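Local coordinates for putative lipoprotein GNA1162 (Neisseria meningitidis, PDB 4HRV) that is of unknown function but is probably an envelope lipoprotein of the GNA1162-like family, with a possible role in lipid binding, at residues Pro13-Val18 / Tyr47-Pro51; Pro21-Asp27 / Ile90-Tyr95. The protein carries 3 engineered substitutions. One frame throughout, in Å; residues are numbered along the deposited sequence.

Interaction 1 of 2, residues Pro13-Val18 / Tyr47-Pro51; sequences PASILV and YYVFP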
loop_
_atom_site.group_PDB
_atom_site.type_symbol
_atom_site.label_atom_id
_atom_site.label_comp_id
_atom_site.label_asym_id
_atom_site.label_seq_id
_atom_site.Cartn_x
_atom_site.Cartn_y
_atom_site.Cartn_z
ATOM N N PRO B 13 -10.134 -19.849 7.020
ATOM C CA PRO B 13 -9.872 -19.391 8.390
ATOM C C PRO B 13 -10.778 -18.222 8.788
ATOM O O PRO B 13 -10.833 -17.223 8.069
ATOM C CB PRO B 13 -8.415 -18.927 8.319
ATOM C CG PRO B 13 -8.242 -18.480 6.898
ATOM C CD PRO B 13 -9.083 -19.421 6.077
ATOM N N ALA B 14 -11.479 -18.340 9.913
ATOM C CA ALA B 14 -12.343 -17.256 10.373
ATOM C C ALA B 14 -11.644 -16.392 11.424
ATOM O O ALA B 14 -11.562 -15.171 11.264
ATOM C CB ALA B 14 -13.685 -17.793 10.893
ATOM N N SER B 15 -11.125 -17.019 12.478
ATOM C CA SER B 15 -10.468 -16.272 13.556
ATOM C C SER B 15 -8.945 -16.173 13.403
ATOM O O SER B 15 -8.253 -17.168 13.223
ATOM C CB SER B 15 -10.823 -16.845 14.931
ATOM O OG SER B 15 -10.202 -18.090 15.163
ATOM N N ILE B 16 -8.433 -14.957 13.505
ATOM C CA ILE B 16 -7.023 -14.715 13.263
ATOM C C ILE B 16 -6.365 -14.040 14.448
ATOM O O ILE B 16 -6.780 -12.952 14.862
ATOM C CB ILE B 16 -6.826 -13.819 12.048
ATOM C CG1 ILE B 16 -7.309 -14.524 10.780
ATOM C CG2 ILE B 16 -5.368 -13.406 11.910
ATOM C CD1 ILE B 16 -7.139 -13.657 9.529
ATOM N N LEU B 17 -5.330 -14.695 14.967
ATOM C CA LEU B 17 -4.448 -14.113 15.968
ATOM C C LEU B 17 -3.319 -13.348 15.276
ATOM O O LEU B 17 -2.520 -13.922 14.530
ATOM C CB LEU B 17 -3.854 -15.217 16.860
ATOM C CG LEU B 17 -2.871 -14.766 17.944
ATOM C CD1 LEU B 17 -3.577 -13.881 18.951
ATOM C CD2 LEU B 17 -2.213 -15.966 18.654
ATOM N N VAL B 18 -3.268 -12.042 15.502
ATOM C CA VAL B 18 -2.124 -11.265 15.063
ATOM C C VAL B 18 -1.170 -11.094 16.226
ATOM O O VAL B 18 -1.508 -10.491 17.250
ATOM C CB VAL B 18 -2.527 -9.893 14.490
ATOM C CG1 VAL B 18 -1.323 -9.252 13.807
ATOM C CG2 VAL B 18 -3.692 -10.070 13.503
ATOM N N TYR B 47 -12.825 -11.272 8.690
ATOM C CA TYR B 47 -12.210 -12.145 9.703
ATOM C C TYR B 47 -12.551 -11.691 11.117
ATOM O O TYR B 47 -12.859 -10.526 11.351
ATOM C CB TYR B 47 -10.682 -12.184 9.561
ATOM C CG TYR B 47 -10.193 -12.665 8.221
ATOM C CD1 TYR B 47 -10.099 -14.018 7.938
ATOM C CD2 TYR B 47 -9.825 -11.761 7.234
ATOM C CE1 TYR B 47 -9.654 -14.463 6.708
ATOM C CE2 TYR B 47 -9.381 -12.193 6.001
ATOM C CZ TYR B 47 -9.297 -13.544 5.744
ATOM O OH TYR B 47 -8.855 -13.977 4.518
ATOM N N TYR B 48 -12.479 -12.617 12.063
ATOM C CA TYR B 48 -12.651 -12.268 13.466
ATOM C C TYR B 48 -11.275 -12.117 14.101
ATOM O O TYR B 48 -10.422 -12.972 13.913
ATOM C CB TYR B 48 -13.462 -13.343 14.169
ATOM C CG TYR B 48 -14.698 -13.725 13.391
ATOM C CD1 TYR B 48 -15.416 -12.766 12.687
ATOM C CD2 TYR B 48 -15.135 -15.048 13.336
ATOM C CE1 TYR B 48 -16.542 -13.106 11.959
ATOM C CE2 TYR B 48 -16.264 -15.399 12.609
ATOM C CZ TYR B 48 -16.961 -14.421 11.922
ATOM O OH TYR B 48 -18.084 -14.753 11.197
ATOM N N VAL B 49 -11.059 -11.024 14.828
ATOM C CA VAL B 49 -9.752 -10.753 15.436
ATOM C C VAL B 49 -9.883 -10.210 16.860
ATOM O O VAL B 49 -10.890 -9.592 17.195
ATOM C CB VAL B 49 -8.952 -9.737 14.597
ATOM C CG1 VAL B 49 -7.580 -9.506 15.207
ATOM C CG2 VAL B 49 -8.828 -10.218 13.163
ATOM N N PHE B 50 -8.860 -10.448 17.680
ATOM C CA PHE B 50 -8.773 -9.945 19.053
ATOM C C PHE B 50 -8.175 -8.532 19.067
ATOM O O PHE B 50 -7.331 -8.203 18.226
ATOM C CB PHE B 50 -7.868 -10.861 19.898
ATOM C CG PHE B 50 -8.102 -12.346 19.687
ATOM C CD1 PHE B 50 -8.568 -13.144 20.723
ATOM C CD2 PHE B 50 -7.831 -12.948 18.461
ATOM C CE1 PHE B 50 -8.776 -14.512 20.535
ATOM C CE2 PHE B 50 -8.040 -14.316 18.267
ATOM C CZ PHE B 50 -8.512 -15.096 19.303
ATOM N N PRO B 51 -8.604 -7.686 20.018
ATOM C CA PRO B 51 -7.989 -6.360 20.139
ATOM C C PRO B 51 -6.526 -6.495 20.528
ATOM O O PRO B 51 -6.147 -7.470 21.173
ATOM C CB PRO B 51 -8.777 -5.702 21.275
ATOM C CG PRO B 51 -10.056 -6.477 21.355
ATOM C CD PRO B 51 -9.691 -7.880 20.988
#
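Ile16 and Tyr47 meet where strand 15-23 runs parallel to the short strand 48-49, which forms one margin of the chain's mixed sheet. The side chain of Ile16 can be followed outward. Ile16 CB lies 4.3 Å from Val49 CG2. Ile16 CG1 is 4.0 Å from Tyr47 CD1. Here CG1 is anti to the carbonyl carbon (chi1 -65°) and the chain beyond is fully extended (chi2 180°), which carries CD1 over one face of the Tyr47 ring. Ile16 CD1 makes a CH-pi contact, 3.7 Å from the centroid of the Tyr47 ring and displaced toward the rim. The ring thus lies on Ile16 as an apolar cover. Its edge takes the carbonyl oxygens of Pro13 and Ala14. Two backbone hydrogen bonds join the strands: Tyr48 N gives to Ala14 O and Ile16 N gives to Tyr48 O, both 2.8 Å. Ile16 O is buried without a polar partner. Phe50 CD2, at the edge of its ring, is 3.7 Å from Ile16 O. Strand 86-99 flanks 15-23 on its other side, and Ser15 OG bonds Asp85 N. Leu141 of the second subunit packs on Tyr47. Helix 52-61 covers Leu17 and Phe50 through Val55, and helix 75-82 also packs on Leu17.

Interaction 2 of 2, residues Pro21-Asp27 / Ile90-Tyr95; sequences PLNESPD and ITVTEY
At the far end of this contact the carboxylate of Asp27 is turned 78° from the plane of the Tyr95 ring. Asp27 OD2 comes to the ring edge, 3.4 Å from Tyr95 CE1. With CG of Tyr95 opposite its backbone N (chi1 -174°), the ring reaches Asp27, whose CB and CG both lie against Tyr95 CD1. The other carboxylate oxygen, OD1, accepts from Asn29 N.

Ser25 also points at the partner strand. Ser25 OG is 3.6 Å from Tyr95 CB. Ser25 OG also donates to Asn23 OD1, at 2.8 Å, in the amide plane and on a lone pair. Ser25 N reaches the same oxygen from above that plane and forms an Asx turn. The other end of the Asn23 amide, ND2, gives a bond to Asp27 O. One amide thus makes three bonds, two to Ser25 and one to Asp27, which would fix its rotation.

At the start of the contact, Leu22 and Asn23 pair in parallel with Thr91 and Val92. Leu22 and Thr91 lie side by side on one face, with Leu22 CB 3.7 Å from Thr91 OG1. Glu24 slants across the other branch of Thr91, its CG 3.5 Å from Thr91 CG2. Pro21 and Ile90 also lie alongside each other, pointing the same way. Three backbone bonds hold the register: Leu22 N to Ile90 O, Val92 N to Leu22 O, and Glu24 N to Val92 O.

Ser156 of the second subunit packs on Tyr95. Helix 34-37 covers Pro21, Ile90 and Val92 through Met34. Helix 67-72 packs on Leu22. The antiparallel strand 104-116 pairs with 86-99 on its other side, where Thr93 and Glu94 form a classic beta bulge opposite Ser109.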
loop_
_atom_site.group_PDB
_atom_site.type_symbol
_atom_site.label_atom_id
_atom_site.label_comp_id
_atom_site.label_asym_id
_atom_site.label_seq_id
_atom_site.Cartn_x
_atom_site.Cartn_y
_atom_site.Cartn_z
ATOM N N PRO B 21 4.291 -7.739 15.817
ATOM C CA PRO B 21 5.181 -7.891 14.668
ATOM C C PRO B 21 6.656 -7.857 15.044
ATOM O O PRO B 21 7.042 -7.182 15.995
ATOM C CB PRO B 21 4.810 -6.690 13.778
ATOM C CG PRO B 21 3.378 -6.388 14.151
ATOM C CD PRO B 21 3.356 -6.612 15.647
ATOM N N LEU B 22 7.462 -8.609 14.305
ATOM C CA LEU B 22 8.902 -8.620 14.483
ATOM C C LEU B 22 9.481 -7.371 13.843
ATOM O O LEU B 22 9.072 -6.969 12.749
ATOM C CB LEU B 22 9.510 -9.828 13.784
ATOM C CG LEU B 22 10.023 -11.016 14.582
ATOM C CD1 LEU B 22 10.900 -11.852 13.661
ATOM C CD2 LEU B 22 10.788 -10.558 15.833
ATOM N N ASN B 23 10.444 -6.758 14.513
ATOM C CA ASN B 23 11.111 -5.595 13.949
ATOM C C ASN B 23 12.515 -5.985 13.525
ATOM O O ASN B 23 13.365 -6.264 14.368
ATOM C CB ASN B 23 11.157 -4.460 14.976
ATOM C CG ASN B 23 11.607 -3.129 14.374
ATOM O OD1 ASN B 23 11.997 -3.046 13.206
ATOM N ND2 ASN B 23 11.559 -2.080 15.185
ATOM N N GLU B 24 12.754 -6.030 12.221
ATOM C CA GLU B 24 14.082 -6.338 11.711
ATOM C C GLU B 24 14.719 -5.123 11.060
ATOM O O GLU B 24 15.516 -5.249 10.131
ATOM C CB GLU B 24 14.032 -7.516 10.741
ATOM C CG GLU B 24 13.420 -8.745 11.361
ATOM C CD GLU B 24 13.830 -10.032 10.676
ATOM O OE1 GLU B 24 14.174 -9.984 9.477
ATOM O OE2 GLU B 24 13.807 -11.094 11.347
ATOM N N SER B 25 14.354 -3.943 11.554
ATOM C CA SER B 25 14.965 -2.697 11.106
ATOM C C SER B 25 15.739 -2.049 12.250
ATOM O O SER B 25 15.473 -2.320 13.416
ATOM C CB SER B 25 13.896 -1.724 10.620
ATOM O OG SER B 25 13.296 -1.058 11.716
ATOM N N PRO B 26 16.692 -1.167 11.915
ATOM C CA PRO B 26 17.479 -0.447 12.920
ATOM C C PRO B 26 16.626 0.482 13.782
ATOM O O PRO B 26 17.046 0.829 14.891
ATOM C CB PRO B 26 18.462 0.371 12.074
ATOM C CG PRO B 26 17.821 0.483 10.729
ATOM C CD PRO B 26 17.093 -0.818 10.543
ATOM N N ASP B 27 15.454 0.872 13.282
ATOM C CA ASP B 27 14.590 1.830 13.974
ATOM C C ASP B 27 13.633 1.136 14.941
ATOM O O ASP B 27 12.859 0.261 14.546
ATOM C CB ASP B 27 13.799 2.673 12.960
ATOM C CG ASP B 27 13.251 3.964 13.561
ATOM O OD1 ASP B 27 12.738 3.933 14.702
ATOM O OD2 ASP B 27 13.335 5.020 12.885
ATOM N N ILE B 90 3.760 -10.790 11.109
ATOM C CA ILE B 90 4.260 -9.656 10.324
ATOM C C ILE B 90 5.691 -9.339 10.723
ATOM O O ILE B 90 6.015 -9.336 11.904
ATOM C CB ILE B 90 3.409 -8.420 10.567
ATOM C CG1 ILE B 90 1.950 -8.709 10.179
ATOM C CG2 ILE B 90 3.973 -7.214 9.802
ATOM C CD1 ILE B 90 0.988 -7.663 10.668
ATOM N N THR B 91 6.535 -9.076 9.732
ATOM C CA THR B 91 7.903 -8.633 9.955
ATOM C C THR B 91 8.196 -7.347 9.166
ATOM O O THR B 91 8.001 -7.292 7.952
ATOM C CB THR B 91 8.912 -9.724 9.546
ATOM O OG1 THR B 91 8.677 -10.894 10.326
ATOM C CG2 THR B 91 10.350 -9.257 9.759
ATOM N N VAL B 92 8.634 -6.314 9.877
ATOM C CA VAL B 92 9.112 -5.093 9.242
ATOM C C VAL B 92 10.592 -5.269 8.919
ATOM O O VAL B 92 11.417 -5.455 9.823
ATOM C CB VAL B 92 8.932 -3.871 10.157
ATOM C CG1 VAL B 92 9.646 -2.631 9.556
ATOM C CG2 VAL B 92 7.457 -3.590 10.370
ATOM N N THR B 93 10.922 -5.227 7.631
ATOM C CA THR B 93 12.282 -5.487 7.175
ATOM C C THR B 93 13.026 -4.196 6.857
ATOM O O THR B 93 14.259 -4.165 6.830
ATOM C CB THR B 93 12.277 -6.392 5.933
ATOM O OG1 THR B 93 11.562 -5.744 4.867
ATOM C CG2 THR B 93 11.603 -7.707 6.257
ATOM N N GLU B 94 12.275 -3.128 6.615
ATOM C CA GLU B 94 12.891 -1.825 6.411
ATOM C C GLU B 94 12.074 -0.697 7.041
ATOM O O GLU B 94 10.851 -0.706 7.011
ATOM C CB GLU B 94 13.108 -1.567 4.917
ATOM C CG GLU B 94 13.992 -0.380 4.639
ATOM C CD GLU B 94 14.521 -0.366 3.217
ATOM O OE1 GLU B 94 15.654 0.125 3.009
ATOM O OE2 GLU B 94 13.802 -0.849 2.314
ATOM N N TYR B 95 12.758 0.283 7.613
ATOM C CA TYR B 95 12.077 1.434 8.181
ATOM C C TYR B 95 13.064 2.560 8.391
ATOM O O TYR B 95 13.988 2.443 9.197
ATOM C CB TYR B 95 11.433 1.073 9.514
ATOM C CG TYR B 95 10.578 2.168 10.120
ATOM C CD1 TYR B 95 11.156 3.240 10.805
ATOM C CD2 TYR B 95 9.195 2.124 10.024
ATOM C CE1 TYR B 95 10.372 4.237 11.370
ATOM C CE2 TYR B 95 8.405 3.111 10.588
ATOM C CZ TYR B 95 8.995 4.167 11.252
ATOM O OH TYR B 95 8.199 5.141 11.804
#

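Interactions 1 and 2 use successive parts of strand 15-23. In interaction 1 its first half pairs with the edge strand 48-49. Strand 86-99 flanks 15-23 along both halves; interaction 2 is its pairing with the second half. Both pairings are parallel and belong to one mixed sheet. Their centres are about 22 Å apart and lie on opposite sides of the centre of the chain. They still touch directly: Val18 CG1 of interaction 1 packs on Ile90 CD1 of interaction 2 at 4.2 Å. Along the sequence their segments alternate. Each contact also reaches the second subunit, through Tyr47 in interaction 1 and Tyr95 in interaction 2.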